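Local coordinates for protein alpha-L-rhamnosidase (Streptomyces avermitilis, PDB 3W5N) that hydrolyses terminal alpha-L-rhamnose residues from citrus flavonoid glycosides and gum arabic, and binds L-rhamnose through a calcium-dependent carbohydrate-binding module, at residues 14-19 / 104-109; 24-29 / 70-75. All coordinates share one frame; numbering follows the deposited sequence.

Contact 1. Residues 14-19 / 104-109. With NA (sodium ion), chain M.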
loop_
_atom_site.group_PDB
_atom_site.type_symbol
_atom_site.label_atom_id
_atom_site.label_comp_id
_atom_site.label_asym_id
_atom_site.label_seq_id
_atom_site.Cartn_x
_atom_site.Cartn_y
_atom_site.Cartn_z
ATOM N N VAL A 14 0.712 16.107 -12.477
ATOM C CA VAL A 14 0.329 16.939 -11.331
ATOM C C VAL A 14 0.494 18.421 -11.642
ATOM O O VAL A 14 1.264 18.789 -12.515
ATOM C CB VAL A 14 1.108 16.600 -10.031
ATOM C CG1 VAL A 14 0.904 15.143 -9.623
ATOM C CG2 VAL A 14 2.588 16.915 -10.181
ATOM N N GLN A 15 -0.232 19.263 -10.913
ATOM C CA GLN A 15 0.046 20.694 -10.957
ATOM C C GLN A 15 1.242 21.006 -10.045
ATOM O O GLN A 15 1.293 20.564 -8.891
ATOM C CB GLN A 15 -1.194 21.493 -10.532
ATOM C CG GLN A 15 -2.407 21.260 -11.431
ATOM C CD GLN A 15 -3.221 22.526 -11.662
ATOM O OE1 GLN A 15 -3.754 23.108 -10.727
ATOM N NE2 GLN A 15 -3.309 22.958 -12.913
ATOM N N ARG A 16 2.198 21.765 -10.565
ATOM C CA ARG A 16 3.316 22.297 -9.757
ATOM C C ARG A 16 4.123 21.235 -8.984
ATOM O O ARG A 16 4.265 21.333 -7.768
ATOM C CB ARG A 16 2.829 23.391 -8.789
ATOM C CG ARG A 16 2.182 24.608 -9.447
ATOM C CD ARG A 16 1.573 25.556 -8.404
ATOM N NE ARG A 16 0.424 24.939 -7.743
ATOM C CZ ARG A 16 -0.825 24.957 -8.214
ATOM N NH1 ARG A 16 -1.126 25.595 -9.345
ATOM N NH2 ARG A 16 -1.782 24.340 -7.538
ATOM N N PRO A 17 4.671 20.234 -9.685
ATOM C CA PRO A 17 5.481 19.260 -8.940
ATOM C C PRO A 17 6.723 19.928 -8.347
ATOM O O PRO A 17 7.330 20.783 -8.985
ATOM C CB PRO A 17 5.886 18.238 -9.997
ATOM C CG PRO A 17 5.658 18.890 -11.326
ATOM C CD PRO A 17 4.604 19.946 -11.127
ATOM N N LEU A 18 7.055 19.545 -7.123
ATOM C CA LEU A 18 8.192 20.079 -6.392
ATOM C C LEU A 18 9.178 18.945 -6.145
ATOM O O LEU A 18 8.841 17.942 -5.503
ATOM C CB LEU A 18 7.717 20.670 -5.057
ATOM C CG LEU A 18 8.733 21.299 -4.103
ATOM C CD1 LEU A 18 9.363 22.539 -4.706
ATOM C CD2 LEU A 18 8.071 21.695 -2.784
ATOM N N GLY A 19 10.406 19.099 -6.629
ATOM C CA GLY A 19 11.403 18.038 -6.481
ATOM C C GLY A 19 11.226 16.956 -7.541
ATOM O O GLY A 19 11.275 15.769 -7.234
ATOM N N ALA A 104 -2.256 30.371 -18.237
ATOM C CA ALA A 104 -1.774 31.043 -17.042
ATOM C C ALA A 104 -0.482 30.334 -16.602
ATOM O O ALA A 104 -0.460 29.110 -16.489
ATOM C CB ALA A 104 -2.821 30.971 -15.944
ATOM N N PRO A 105 0.598 31.101 -16.378
ATOM C CA PRO A 105 1.918 30.513 -16.093
ATOM C C PRO A 105 1.883 29.527 -14.929
ATOM O O PRO A 105 1.239 29.774 -13.908
ATOM C CB PRO A 105 2.781 31.734 -15.759
ATOM C CG PRO A 105 2.150 32.832 -16.574
ATOM C CD PRO A 105 0.666 32.571 -16.462
ATOM N N SER A 106 2.532 28.385 -15.116
ATOM C CA SER A 106 2.690 27.451 -14.022
ATOM C C SER A 106 4.162 27.146 -13.858
ATOM O O SER A 106 5.010 27.797 -14.483
ATOM C CB SER A 106 1.876 26.186 -14.261
ATOM O OG SER A 106 1.832 25.435 -13.058
ATOM N N TRP A 107 4.480 26.160 -13.024
ATOM C CA TRP A 107 5.880 25.837 -12.798
ATOM C C TRP A 107 6.071 24.376 -12.400
ATOM O O TRP A 107 5.125 23.713 -11.950
ATOM C CB TRP A 107 6.497 26.786 -11.734
ATOM C CG TRP A 107 5.796 26.795 -10.374
ATOM C CD1 TRP A 107 4.830 27.686 -9.947
ATOM C CD2 TRP A 107 6.017 25.888 -9.280
ATOM N NE1 TRP A 107 4.423 27.363 -8.661
ATOM C CE2 TRP A 107 5.143 26.273 -8.227
ATOM C CE3 TRP A 107 6.866 24.778 -9.087
ATOM C CZ2 TRP A 107 5.098 25.593 -7.003
ATOM C CZ3 TRP A 107 6.811 24.088 -7.878
ATOM C CH2 TRP A 107 5.928 24.499 -6.844
ATOM N N TRP A 108 7.295 23.882 -12.588
ATOM C CA TRP A 108 7.766 22.685 -11.870
ATOM C C TRP A 108 9.151 22.996 -11.297
ATOM O O TRP A 108 9.826 23.933 -11.746
ATOM C CB TRP A 108 7.781 21.421 -12.739
ATOM C CG TRP A 108 8.960 21.298 -13.704
ATOM C CD1 TRP A 108 10.159 20.662 -13.479
ATOM C CD2 TRP A 108 9.029 21.831 -15.025
ATOM N NE1 TRP A 108 10.968 20.768 -14.601
ATOM C CE2 TRP A 108 10.292 21.478 -15.563
ATOM C CE3 TRP A 108 8.137 22.559 -15.818
ATOM C CZ2 TRP A 108 10.677 21.836 -16.860
ATOM C CZ3 TRP A 108 8.522 22.918 -17.124
ATOM C CH2 TRP A 108 9.784 22.561 -17.618
ATOM N N GLU A 109 9.559 22.245 -10.282
ATOM C CA GLU A 109 10.865 22.490 -9.687
ATOM C C GLU A 109 11.660 21.199 -9.598
ATOM O O GLU A 109 11.186 20.188 -9.075
ATOM C CB GLU A 109 10.725 23.155 -8.305
ATOM C CG GLU A 109 12.065 23.542 -7.686
ATOM C CD GLU A 109 11.940 24.346 -6.397
ATOM O OE1 GLU A 109 11.093 25.266 -6.320
ATOM O OE2 GLU A 109 12.716 24.081 -5.453
HETATM NA NA NA M . 7.477 16.007 -4.977
HETATM O O HOH W 1 0.253 27.189 -10.971
HETATM O O HOH W 2 6.246 16.581 -6.840
HETATM O O HOH W 3 8.790 14.290 -6.107
HETATM O O HOH W 4 9.012 15.527 -3.134
HETATM O O HOH W 5 6.029 14.290 -4.361
HETATM O O HOH W 6 6.014 17.374 -3.692
#
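R16 lays the aliphatic part of its side chain over one face of the W107 indole. Its CB stands 3.7 Å from the centroid of the six-membered ring, only 14° off the normal, a CH-pi contact, and the chain continues until CD is 3.4 Å from W107 NE1. The two side chains cross at about a right angle. With the guanidinium plane turned 55° from the indole, the methylenes rather than the charged end rest on the ring. W107 CG stands between its backbone N and carbonyl carbon (chi1 57°), which turns a face of the indole to the R16 methylenes. The R16 chain then bends, and NH1 donates to a water 2.7 Å away that lies in the guanidinium plane and also bonds S106 OG. Replacing W107 by alanine removes the platform under the R16 methylenes and is likely to leave that chain freer to turn, and R85 without its aromatic partner. In the backbone of the same two residues, R16 CA makes a CA-H...O contact with W107 O (3.2 Å). E109 N donates to P17 O at 3.0 Å, and G19 N adds a weak bond to E109 O. P17 CG rests on W108 CB (3.6 Å), while L18 runs alongside E109, its CD1 against the carboxylate carbon. That carboxylate is salt-bridged to R85 and R320. A sodium ion is coordinated by L18 O at 2.4 Å and by five waters, one of which accepts from L18 N. Residues 16-19 run in nearly the same direction as strand 106-109, an edge strand of a four-stranded antiparallel sheet in the N-terminal immunoglobulin-like domain. Within that sheet the strand pairs with 85-94, whose R85 makes a cation-pi contact with W107, while L18 touches strand 353-360.

Contact 2. Residues 24-29 / 70-75. With NA (sodium ion), chain L.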
loop_
_atom_site.group_PDB
_atom_site.type_symbol
_atom_site.label_atom_id
_atom_site.label_comp_id
_atom_site.label_asym_id
_atom_site.label_seq_id
_atom_site.Cartn_x
_atom_site.Cartn_y
_atom_site.Cartn_z
ATOM N N HIS A 24 13.231 14.913 -18.922
ATOM C CA HIS A 24 12.258 15.345 -19.932
ATOM C C HIS A 24 10.823 15.278 -19.416
ATOM O O HIS A 24 10.002 14.477 -19.900
ATOM C CB HIS A 24 12.429 14.551 -21.226
ATOM C CG HIS A 24 13.823 14.625 -21.758
ATOM N ND1 HIS A 24 14.300 15.726 -22.443
ATOM C CD2 HIS A 24 14.876 13.785 -21.613
ATOM C CE1 HIS A 24 15.571 15.535 -22.746
ATOM N NE2 HIS A 24 15.941 14.363 -22.263
ATOM N N PRO A 25 10.516 16.133 -18.416
ATOM C CA PRO A 25 9.171 16.105 -17.822
ATOM C C PRO A 25 8.089 16.253 -18.881
ATOM O O PRO A 25 8.235 17.061 -19.809
ATOM C CB PRO A 25 9.145 17.317 -16.878
ATOM C CG PRO A 25 10.369 18.117 -17.154
ATOM C CD PRO A 25 11.347 17.243 -17.909
ATOM N N ARG A 26 7.001 15.505 -18.723
ATOM C CA ARG A 26 5.928 15.463 -19.712
ATOM C C ARG A 26 4.795 16.418 -19.358
ATOM O O ARG A 26 4.194 16.332 -18.286
ATOM C CB ARG A 26 5.418 14.038 -19.867
ATOM C CG ARG A 26 6.513 13.112 -20.411
ATOM C CD ARG A 26 6.141 11.637 -20.243
ATOM N NE ARG A 26 6.034 11.286 -18.830
ATOM C CZ ARG A 26 5.436 10.182 -18.386
ATOM N NH1 ARG A 26 4.886 9.323 -19.235
ATOM N NH2 ARG A 26 5.376 9.948 -17.097
ATOM N N LEU A 27 4.505 17.303 -20.300
ATOM C CA LEU A 27 3.547 18.394 -20.107
ATOM C C LEU A 27 2.196 18.049 -20.721
ATOM O O LEU A 27 2.136 17.445 -21.798
ATOM C CB LEU A 27 4.097 19.643 -20.818
ATOM C CG LEU A 27 5.561 19.997 -20.539
ATOM C CD1 LEU A 27 5.966 21.174 -21.404
ATOM C CD2 LEU A 27 5.768 20.340 -19.086
ATOM N N SER A 28 1.103 18.454 -20.069
ATOM C CA SER A 28 -0.212 18.188 -20.620
ATOM C C SER A 28 -1.039 19.451 -20.564
ATOM O O SER A 28 -0.900 20.248 -19.616
ATOM C CB SER A 28 -0.934 17.077 -19.852
ATOM O OG SER A 28 -0.275 15.819 -19.973
ATOM N N TRP A 29 -1.901 19.629 -21.560
ATOM C CA TRP A 29 -2.825 20.782 -21.576
ATOM C C TRP A 29 -4.260 20.450 -21.980
ATOM O O TRP A 29 -4.659 20.643 -23.134
ATOM C CB TRP A 29 -2.273 21.971 -22.386
ATOM C CG TRP A 29 -1.673 21.617 -23.718
ATOM C CD1 TRP A 29 -2.325 21.529 -24.906
ATOM C CD2 TRP A 29 -0.300 21.300 -23.982
ATOM N NE1 TRP A 29 -1.443 21.190 -25.908
ATOM C CE2 TRP A 29 -0.194 21.042 -25.369
ATOM C CE3 TRP A 29 0.853 21.207 -23.180
ATOM C CZ2 TRP A 29 1.018 20.696 -25.980
ATOM C CZ3 TRP A 29 2.080 20.882 -23.801
ATOM C CH2 TRP A 29 2.145 20.632 -25.180
ATOM N N SER A 70 -1.479 16.781 -27.132
ATOM C CA SER A 70 -1.746 17.678 -26.012
ATOM C C SER A 70 -1.575 17.003 -24.656
ATOM O O SER A 70 -1.851 17.616 -23.616
ATOM C CB SER A 70 -3.154 18.267 -26.143
ATOM O OG SER A 70 -4.138 17.235 -26.094
ATOM N N VAL A 71 -1.144 15.745 -24.669
ATOM C CA VAL A 71 -1.039 14.942 -23.450
ATOM C C VAL A 71 0.350 14.343 -23.360
ATOM O O VAL A 71 0.810 13.695 -24.304
ATOM C CB VAL A 71 -2.120 13.829 -23.424
ATOM C CG1 VAL A 71 -1.781 12.749 -22.409
ATOM C CG2 VAL A 71 -3.486 14.432 -23.107
ATOM N N LEU A 72 1.003 14.543 -22.214
ATOM C CA LEU A 72 2.323 13.944 -21.904
ATOM C C LEU A 72 3.373 14.243 -22.969
ATOM O O LEU A 72 4.097 13.349 -23.442
ATOM C CB LEU A 72 2.201 12.435 -21.606
ATOM C CG LEU A 72 1.293 12.094 -20.404
ATOM C CD1 LEU A 72 0.974 10.600 -20.382
ATOM C CD2 LEU A 72 1.883 12.551 -19.072
ATOM N N VAL A 73 3.433 15.514 -23.352
ATOM C CA VAL A 73 4.405 15.969 -24.352
ATOM C C VAL A 73 5.717 16.276 -23.633
ATOM O O VAL A 73 5.755 17.140 -22.755
ATOM C CB VAL A 73 3.908 17.227 -25.099
ATOM C CG1 VAL A 73 4.928 17.650 -26.161
ATOM C CG2 VAL A 73 2.529 16.994 -25.694
ATOM N N PRO A 74 6.805 15.547 -23.974
ATOM C CA PRO A 74 8.049 15.711 -23.205
ATOM C C PRO A 74 8.730 17.048 -23.468
ATOM O O PRO A 74 8.825 17.494 -24.614
ATOM C CB PRO A 74 8.941 14.554 -23.704
ATOM C CG PRO A 74 8.389 14.191 -25.044
ATOM C CD PRO A 74 6.922 14.513 -25.023
ATOM N N TYR A 75 9.157 17.704 -22.397
ATOM C CA TYR A 75 10.079 18.833 -22.498
ATOM C C TYR A 75 11.254 18.478 -23.408
ATOM O O TYR A 75 11.853 17.420 -23.264
ATOM C CB TYR A 75 10.579 19.194 -21.097
ATOM C CG TYR A 75 11.717 20.177 -21.098
ATOM C CD1 TYR A 75 11.479 21.542 -21.259
ATOM C CD2 TYR A 75 13.039 19.737 -20.957
ATOM C CE1 TYR A 75 12.527 22.456 -21.264
ATOM C CE2 TYR A 75 14.096 20.641 -20.978
ATOM C CZ TYR A 75 13.830 21.992 -21.124
ATOM O OH TYR A 75 14.862 22.890 -21.133
HETATM NA NA NA L . 1.133 12.215 -26.207
HETATM O O HOH W 7 -5.736 17.976 -24.088
HETATM O O HOH W 8 3.303 12.333 -25.972
HETATM O O HOH W 9 1.805 10.365 -27.398
HETATM O O HOH W 10 0.744 10.764 -24.527
#
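A G1 beta bulge joins strand 26-28 to 70-75 in the N-terminal immunoglobulin-like domain: L72 and V73 both face L27. Around it the antiparallel pairing holds, with L27 N donating to V73 O and V73 N returning a bond to L27 O, both 2.8 Å. S28 OG takes the amide of the extra residue, accepting from L72 N at 2.9 Å, and W29 N donates to S70 O. A chi1 of 45° folds the W29 indole back across the neighbouring segment. S70 CA lies over the five-membered ring, 3.9 Å from its centroid, while V73 CG2 approaches CH2 obliquely at 3.7 Å; NE1 is bonded to Q40. L72 CD2 sits above one face of the R26 guanidinium, toward its rim, and that group makes salt bridges to E12 and to D712 of the six-hairpin glycosidase domain. A sodium ion is coordinated by V71 O at 2.4 Å and by three waters, one of which also donates to L72 O. Past the bulge, P25 and Y75 lie side by side, CD against CB, and Y75 N donates to P25 O. The last bond comes from the H24 ring, whose ND1 meets Y75 O at 3.1 Å, with the oxygen at the ring edge and in its plane.

Overall arrangement
Both contacts lie in the N-terminal immunoglobulin-like domain, their centres 12 Å apart, and both are away from the rhamnose and calcium sites. Along the chain the order is 14-19, 24-29, 70-75, 104-109, so the segments of contact 2 both fall between those of contact 1. They belong to different sheets: contact 2 joins strands 26-32 and 73-74, whereas contact 1 brings a loop to the edge of the sheet 60-66, 40-48, 85-94, 106-109. W108 bridges them, its CE2 3.7 Å from P25 CG and its ring also packing on Y75 and L27. L27 and W29 of strand 26-32 touch strands 40-48 and 85-94, so the two sheets pack against each other, while contact 2 reaches toward the glycosidase domain through R26.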